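Local atomic coordinates of mandelate racemase / muconate lactonizing enzyme family protein (Agrobacterium tumefaciens, PDB entry 4DXK), a protein that belongs to the mandelate racemase subgroup of the enolase superfamily and probably acts as a racemase or lyase. Residues T40-V45 and A79-N84; Y48-V53 and D67-Y71; I188-L193 and Q228-A232. All blocks are in the same frame, centred on the assembly; numbering follows the deposited sequence.

Interaction 1 of 3, residues T40-V45 and A79-N84; sequences TVETYV and AEVRGN
Tyr44 lies across the first turns of helix 79-99, its ring flat over the backbone of Glu80. From CB the side chain runs with CG anti to the backbone N (chi1 168°), which swings the ring off helix 38-53 and across to its neighbour. CG and CD2 face Glu80 CA, which sits 3.6 Å from the Tyr44 ring centroid and nearly on the ring normal, a CH-pi contact. CD1 and CE1 rest on the Glu80 side chain, Tyr44 CE1 reaching Glu80 CG at 3.3 Å. On the other rim, Tyr44 CE2 comes to 3.2 Å from the carbonyl Glu80 O. At the tip, Tyr44 OH donates to Asn84 OD1 at 2.7 Å; the acceptor lies at the ring edge, near its plane. The ring is thus a knob held among Ala79, Glu80, Gly83 and Asn84.

One turn earlier, Val41 CG1 presses on Gly83 CA at 3.4 Å, tighter than usual for two carbons. Val41 CG2 meets Arg82 NH2 and the methyl of Ala79, while Thr40 CG2 touches Ala79 CB. The axes of 40-45 and 79-84 come to 8.6 Å and cross at -69°; the absence of a side chain on Gly83 leaves room for Tyr44 and Val41. Glu80 forms a salt bridge with Arg82 of a second subunit, and Arg82 NH2 hydrogen-bonds to Phe36 O.

The chemistry is that of a buried helix-helix seam in the N-terminal capping domain: mostly carbon against carbon, with one short hydrogen bond satisfying the phenol hydroxyl and fixing where the ring ends.

Interaction 2 of 3, residues Y48-V53 and D67-Y71; sequences YIAPRV and DLVGY
Leu68 packs against Ile49, Arg52 and Val53 where the C-terminal part of helix 61-68 meets the last turns of helix 38-53, a partly buried apolar contact edged by water. Both helices belong to the N-terminal capping domain of the enolase superfamily, whose antiparallel sheet lies behind Ile49 and Val53 through Leu6 of strand 3-11.

The two methyls of Leu68 divide the work. Leu68 CD1 meets Ile49 CG2 at 4.0 Å, the two side chains crossing at about a right angle. Leu68 CD2 reaches the other way, to Arg52 CD at 4.1 Å and to Val53 CG1. Phe87 of helix 79-99 closes the same apolar cluster.

Tyr48 and Arg52 form the more open, polar border. Tyr48 CE1 comes to 4.1 Å from Leu68 O, which lies obliquely to the ring, and the hydroxyl ends near Gly70 CA. The extended Arg52 chain brings its guanidinium over the Tyr48 ring, with Arg52 NH1 3.3 Å above the ring plane and over its centre. The same nitrogen donates to Tyr48 O at 3.0 Å (N-H...O angle 152°), and this acceptor lies close to the guanidinium plane. One residue therefore offers both its ring face and its carbonyl, and the rotation of the guanidinium is fixed by the pair.

Val69, Gly70 and Tyr71 are not helical. In the second subunit, Lys246 hydrogen-bonds to Gly70 O and Glu268, a sodium-site residue, to Tyr71 OH.

Two waters link the Tyr48 hydroxyl to the backbone of 67-71. One donates to Tyr48 OH and accepts from Tyr71 N; the other accepts a short hydrogen bond from Tyr48 OH (2.5 Å) and donates to both Asp67 O and Val69 O.

Interaction 3 of 3, residues I188-L193 and Q228-A232; sequences ISMPDL and QIAKA
The backbone enters helix 190-207 from an extended Ile188 and approaches helix 223-232 most closely where Leu193 CA lies 7.2 Å from Ile229 CA. Ser189 is the N-cap: its OG accepts from Asp192 N at 3.0 Å, so the first turn is anchored just as it comes alongside the other helix.

Leu193 reaches over with CG anti to its backbone N (chi1 172°), and both methyls bear on Ala232 CB, Leu193 CD2 at 3.8 Å and CD1 slightly farther. CD2 also lies near Gln228 NE2, and CD1 looks towards Ile229 CG1. That CG1 also meets the branch methyl of Ile188, with Ile188 CG2 at 4.1 Å from Ile229 CG1. Phe176 and Trp221 extend this apolar patch from neighbouring loops.

Gln228 stretches out fully and lays its amide beside Ile188, yet the polar bridging is done by water. One water accepts from Ile188 N and donates to Gln228 OE1 at 2.7 Å; another donates to Ile188 O and accepts from Gln228 NE2 at 3.2 Å. Both polar atoms of the amide are thereby tied to both backbone polar atoms of one residue.

Adjacent helices lying side by side outside consecutive parallel strands, here 170-173, 212-216 and 240-242, are the pattern of the beta/alpha barrel that forms the C-terminal domain of this superfamily.

In the fold
Interactions 1 and 2 share helix 38-53 and sit 10 Å apart, centre to centre, in the N-terminal capping domain. The Tyr44 and Tyr48 rings meet, and Ile49 packs on both Tyr44 and Asn84, so the two form one continuous packing layer that also touches the second subunit. Interaction 1 is its buried part, closed by a direct side-chain hydrogen bond; interaction 2 is partly buried and spans its polar gap with water. Interaction 3 stands apart in the barrel domain, about 39 Å from interaction 1 and 46 Å from interaction 2 between centres. It too pairs an apolar patch with bridging waters, but joins neighbouring barrel helices and touches a third subunit.

Interaction 1 of 3, residues T40-V45 and A79-N84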
# COMPACT_ATOMS: atom_id res chain seq x y z
N THR A 40 25.88 -36.09 -1.01
CA THR A 40 24.46 -36.00 -0.71
C THR A 40 23.64 -35.93 -2.00
O THR A 40 22.64 -36.64 -2.15
CB THR A 40 24.18 -34.79 0.19
OG1 THR A 40 24.86 -34.99 1.43
CG2 THR A 40 22.69 -34.63 0.45
N VAL A 41 24.04 -35.06 -2.91
CA VAL A 41 23.33 -34.92 -4.17
C VAL A 41 23.40 -36.22 -4.97
O VAL A 41 22.41 -36.65 -5.56
CB VAL A 41 23.87 -33.74 -4.99
CG1 VAL A 41 23.15 -33.65 -6.31
CG2 VAL A 41 23.71 -32.45 -4.21
N GLU A 42 24.55 -36.88 -4.95
CA GLU A 42 24.69 -38.17 -5.62
C GLU A 42 23.68 -39.18 -5.09
O GLU A 42 23.03 -39.89 -5.86
CB GLU A 42 26.10 -38.71 -5.49
CG GLU A 42 26.26 -40.13 -6.02
CD GLU A 42 27.70 -40.56 -6.03
OE1 GLU A 42 28.34 -40.54 -4.96
OE2 GLU A 42 28.20 -40.90 -7.13
N THR A 43 23.56 -39.27 -3.76
CA THR A 43 22.60 -40.20 -3.18
C THR A 43 21.19 -39.89 -3.69
O THR A 43 20.42 -40.79 -4.04
CB THR A 43 22.63 -40.15 -1.65
OG1 THR A 43 23.93 -40.53 -1.20
CG2 THR A 43 21.61 -41.11 -1.06
N TYR A 44 20.86 -38.61 -3.73
CA TYR A 44 19.56 -38.16 -4.21
C TYR A 44 19.31 -38.53 -5.68
O TYR A 44 18.21 -38.96 -6.04
CB TYR A 44 19.42 -36.65 -4.02
CG TYR A 44 18.23 -36.05 -4.74
CD1 TYR A 44 16.95 -36.10 -4.18
CD2 TYR A 44 18.37 -35.46 -5.98
CE1 TYR A 44 15.87 -35.57 -4.85
CE2 TYR A 44 17.29 -34.92 -6.66
CZ TYR A 44 16.03 -34.98 -6.08
OH TYR A 44 14.94 -34.44 -6.71
N VAL A 45 20.32 -38.36 -6.52
CA VAL A 45 20.17 -38.70 -7.93
C VAL A 45 19.73 -40.15 -8.09
O VAL A 45 18.82 -40.44 -8.87
CB VAL A 45 21.46 -38.42 -8.71
CG1 VAL A 45 21.40 -38.99 -10.11
CG2 VAL A 45 21.73 -36.92 -8.76
N ALA A 79 19.71 -29.86 -1.70
CA ALA A 79 20.34 -30.99 -2.40
C ALA A 79 19.47 -31.52 -3.52
O ALA A 79 19.98 -31.85 -4.60
CB ALA A 79 20.69 -32.09 -1.42
N GLU A 80 18.18 -31.63 -3.27
CA GLU A 80 17.25 -32.13 -4.28
C GLU A 80 17.28 -31.23 -5.52
O GLU A 80 17.36 -31.71 -6.66
CB GLU A 80 15.82 -32.21 -3.73
CG GLU A 80 15.63 -33.20 -2.58
CD GLU A 80 15.74 -32.60 -1.18
OE1 GLU A 80 16.38 -31.54 -0.98
OE2 GLU A 80 15.18 -33.22 -0.26
N VAL A 81 17.21 -29.92 -5.30
CA VAL A 81 17.24 -28.99 -6.42
C VAL A 81 18.57 -29.05 -7.16
O VAL A 81 18.59 -29.01 -8.39
CB VAL A 81 16.89 -27.57 -5.97
CG1 VAL A 81 17.15 -26.57 -7.09
CG2 VAL A 81 15.43 -27.53 -5.52
N ARG A 82 19.68 -29.16 -6.43
CA ARG A 82 20.97 -29.26 -7.10
C ARG A 82 21.05 -30.50 -7.99
O ARG A 82 21.55 -30.44 -9.12
CB ARG A 82 22.12 -29.21 -6.08
CG ARG A 82 22.15 -27.89 -5.32
CD ARG A 82 23.49 -27.56 -4.69
NE ARG A 82 24.00 -28.60 -3.79
CZ ARG A 82 23.55 -28.83 -2.56
NH1 ARG A 82 22.55 -28.11 -2.05
NH2 ARG A 82 24.12 -29.79 -1.83
N GLY A 83 20.52 -31.62 -7.51
CA GLY A 83 20.49 -32.81 -8.34
C GLY A 83 19.60 -32.65 -9.55
O GLY A 83 19.97 -33.02 -10.67
N ASN A 84 18.41 -32.09 -9.34
CA ASN A 84 17.49 -31.82 -10.45
C ASN A 84 18.12 -30.92 -11.49
O ASN A 84 17.91 -31.09 -12.70
CB ASN A 84 16.21 -31.15 -9.96
CG ASN A 84 15.37 -32.04 -9.09
OD1 ASN A 84 15.58 -33.25 -9.00
ND2 ASN A 84 14.38 -31.43 -8.42

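Interaction 2 of 3, residues Y48-V53 and D67-Y71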
# COMPACT_ATOMS: atom_id res chain seq x y z
N TYR A 48 16.09 -40.81 -5.82
CA TYR A 48 14.88 -40.08 -6.21
C TYR A 48 14.74 -39.90 -7.72
O TYR A 48 13.68 -40.19 -8.29
CB TYR A 48 14.85 -38.72 -5.51
CG TYR A 48 13.52 -38.02 -5.61
CD1 TYR A 48 13.20 -37.19 -6.68
CD2 TYR A 48 12.56 -38.21 -4.62
CE1 TYR A 48 11.97 -36.56 -6.76
CE2 TYR A 48 11.33 -37.60 -4.69
CZ TYR A 48 11.04 -36.77 -5.76
OH TYR A 48 9.80 -36.17 -5.81
N ILE A 49 15.78 -39.40 -8.38
CA ILE A 49 15.67 -39.12 -9.80
C ILE A 49 15.59 -40.41 -10.63
O ILE A 49 14.69 -40.56 -11.46
CB ILE A 49 16.80 -38.21 -10.34
CG1 ILE A 49 16.82 -36.88 -9.59
CG2 ILE A 49 16.63 -37.98 -11.83
CD1 ILE A 49 17.82 -35.88 -10.14
N ALA A 50 16.51 -41.33 -10.39
CA ALA A 50 16.59 -42.56 -11.19
C ALA A 50 15.26 -43.32 -11.34
O ALA A 50 14.86 -43.61 -12.47
CB ALA A 50 17.69 -43.46 -10.67
N PRO A 51 14.56 -43.63 -10.23
CA PRO A 51 13.32 -44.39 -10.44
C PRO A 51 12.26 -43.61 -11.21
O PRO A 51 11.36 -44.23 -11.79
CB PRO A 51 12.84 -44.71 -9.02
CG PRO A 51 13.52 -43.71 -8.15
CD PRO A 51 14.85 -43.44 -8.80
N ARG A 52 12.36 -42.28 -11.23
CA ARG A 52 11.39 -41.46 -11.94
C ARG A 52 11.72 -41.21 -13.40
O ARG A 52 10.85 -40.79 -14.17
CB ARG A 52 11.22 -40.12 -11.22
CG ARG A 52 10.47 -40.26 -9.92
CD ARG A 52 10.52 -39.00 -9.09
NE ARG A 52 9.67 -39.12 -7.90
CZ ARG A 52 10.00 -39.82 -6.83
NH1 ARG A 52 11.16 -40.46 -6.76
NH2 ARG A 52 9.16 -39.89 -5.80
N VAL A 53 12.97 -41.43 -13.80
CA VAL A 53 13.36 -41.05 -15.16
C VAL A 53 13.87 -42.17 -16.06
O VAL A 53 13.88 -42.01 -17.28
CB VAL A 53 14.37 -39.88 -15.18
CG1 VAL A 53 13.86 -38.72 -14.34
CG2 VAL A 53 15.74 -40.34 -14.70
N ASP A 67 8.19 -32.88 -13.27
CA ASP A 67 8.05 -34.17 -12.60
C ASP A 67 9.03 -34.38 -11.45
O ASP A 67 8.82 -35.25 -10.60
CB ASP A 67 8.18 -35.33 -13.60
CG ASP A 67 6.96 -35.47 -14.51
OD1 ASP A 67 5.91 -34.89 -14.19
OD2 ASP A 67 7.07 -36.17 -15.54
N LEU A 68 10.11 -33.59 -11.42
CA LEU A 68 11.12 -33.73 -10.36
C LEU A 68 10.96 -32.72 -9.23
O LEU A 68 11.69 -32.79 -8.24
CB LEU A 68 12.54 -33.69 -10.93
CG LEU A 68 12.90 -34.86 -11.85
CD1 LEU A 68 14.32 -34.70 -12.36
CD2 LEU A 68 12.74 -36.20 -11.13
N VAL A 69 10.04 -31.77 -9.36
CA VAL A 69 9.78 -30.84 -8.26
C VAL A 69 9.30 -31.62 -7.04
O VAL A 69 8.37 -32.42 -7.13
CB VAL A 69 8.75 -29.77 -8.64
CG1 VAL A 69 8.40 -28.92 -7.42
CG2 VAL A 69 9.27 -28.87 -9.78
N GLY A 70 9.94 -31.40 -5.90
CA GLY A 70 9.63 -32.16 -4.71
C GLY A 70 8.45 -31.62 -3.93
O GLY A 70 8.15 -30.43 -3.97
N TYR A 71 7.77 -32.50 -3.22
CA TYR A 71 6.79 -32.09 -2.23
C TYR A 71 7.46 -31.24 -1.15
O TYR A 71 6.88 -30.28 -0.64
CB TYR A 71 6.15 -33.34 -1.61
CG TYR A 71 5.10 -33.02 -0.58
CD1 TYR A 71 3.88 -32.48 -0.96
CD2 TYR A 71 5.32 -33.27 0.76
CE1 TYR A 71 2.91 -32.19 -0.03
CE2 TYR A 71 4.35 -32.99 1.71
CZ TYR A 71 3.15 -32.44 1.30
OH TYR A 71 2.18 -32.16 2.23
O HOH W 1 8.79 -35.07 -7.87
O HOH W 2 8.21 -35.36 -3.77

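Interaction 3 of 3, residues I188-L193 and Q228-A232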
# COMPACT_ATOMS: atom_id res chain seq x y z
N ILE A 188 30.00 -4.40 12.78
CA ILE A 188 31.33 -4.10 12.27
C ILE A 188 31.81 -2.82 12.93
O ILE A 188 31.11 -1.81 12.95
CB ILE A 188 31.38 -4.03 10.72
CG1 ILE A 188 32.82 -3.94 10.23
CG2 ILE A 188 30.53 -2.89 10.17
CD1 ILE A 188 32.95 -4.10 8.72
N SER A 189 33.00 -2.87 13.52
CA SER A 189 33.57 -1.68 14.14
C SER A 189 33.99 -0.74 13.02
O SER A 189 34.29 -1.18 11.91
CB SER A 189 34.79 -2.04 14.99
OG SER A 189 35.90 -2.37 14.18
N MET A 190 34.00 0.55 13.31
CA MET A 190 34.44 1.52 12.31
C MET A 190 35.89 1.31 11.87
O MET A 190 36.18 1.44 10.68
CB MET A 190 34.15 2.95 12.75
CG MET A 190 32.65 3.26 12.72
SD MET A 190 32.21 4.98 13.03
CE MET A 190 32.58 5.09 14.78
N PRO A 191 36.80 0.97 12.80
CA PRO A 191 38.15 0.65 12.30
C PRO A 191 38.19 -0.56 11.37
O PRO A 191 38.92 -0.53 10.38
CB PRO A 191 38.94 0.36 13.59
CG PRO A 191 38.25 1.18 14.63
CD PRO A 191 36.78 1.08 14.27
N ASP A 192 37.41 -1.60 11.65
CA ASP A 192 37.39 -2.76 10.75
C ASP A 192 36.73 -2.42 9.41
O ASP A 192 37.12 -2.95 8.36
CB ASP A 192 36.68 -3.94 11.40
CG ASP A 192 37.52 -4.61 12.46
OD1 ASP A 192 38.74 -4.32 12.54
OD2 ASP A 192 36.97 -5.44 13.21
N LEU A 193 35.73 -1.55 9.44
CA LEU A 193 35.11 -1.07 8.21
C LEU A 193 36.14 -0.29 7.38
O LEU A 193 36.29 -0.53 6.18
CB LEU A 193 33.87 -0.23 8.55
CG LEU A 193 33.16 0.53 7.43
CD1 LEU A 193 32.89 -0.36 6.24
CD2 LEU A 193 31.84 1.11 7.95
N GLN A 228 24.98 -0.10 6.92
CA GLN A 228 26.11 0.73 7.32
C GLN A 228 27.27 0.60 6.33
O GLN A 228 27.86 1.60 5.90
CB GLN A 228 26.56 0.28 8.71
CG GLN A 228 27.74 1.03 9.29
CD GLN A 228 28.18 0.45 10.62
OE1 GLN A 228 27.55 -0.46 11.15
NE2 GLN A 228 29.27 0.99 11.16
N ILE A 229 27.58 -0.64 5.96
CA ILE A 229 28.63 -0.91 4.98
C ILE A 229 28.28 -0.34 3.61
O ILE A 229 29.13 0.27 2.94
CB ILE A 229 28.92 -2.43 4.88
CG1 ILE A 229 29.51 -2.96 6.19
CG2 ILE A 229 29.82 -2.74 3.69
CD1 ILE A 229 29.50 -4.47 6.30
N ALA A 230 27.03 -0.53 3.19
CA ALA A 230 26.58 -0.03 1.89
C ALA A 230 26.81 1.48 1.79
O ALA A 230 27.36 1.96 0.80
CB ALA A 230 25.11 -0.35 1.67
N LYS A 231 26.39 2.21 2.81
CA LYS A 231 26.58 3.67 2.81
C LYS A 231 28.05 4.04 2.74
O LYS A 231 28.45 4.95 2.00
CB LYS A 231 25.93 4.30 4.04
CG LYS A 231 24.42 4.17 4.06
CD LYS A 231 23.77 5.07 5.10
CE LYS A 231 24.21 4.71 6.51
NZ LYS A 231 23.74 5.71 7.51
N ALA A 232 28.88 3.31 3.48
CA ALA A 232 30.31 3.59 3.52
C ALA A 232 31.00 3.35 2.17
O ALA A 232 32.08 3.89 1.91
CB ALA A 232 30.98 2.77 4.61
O HOH W 3 28.00 -2.35 13.05
O HOH W 4 30.28 0.56 14.18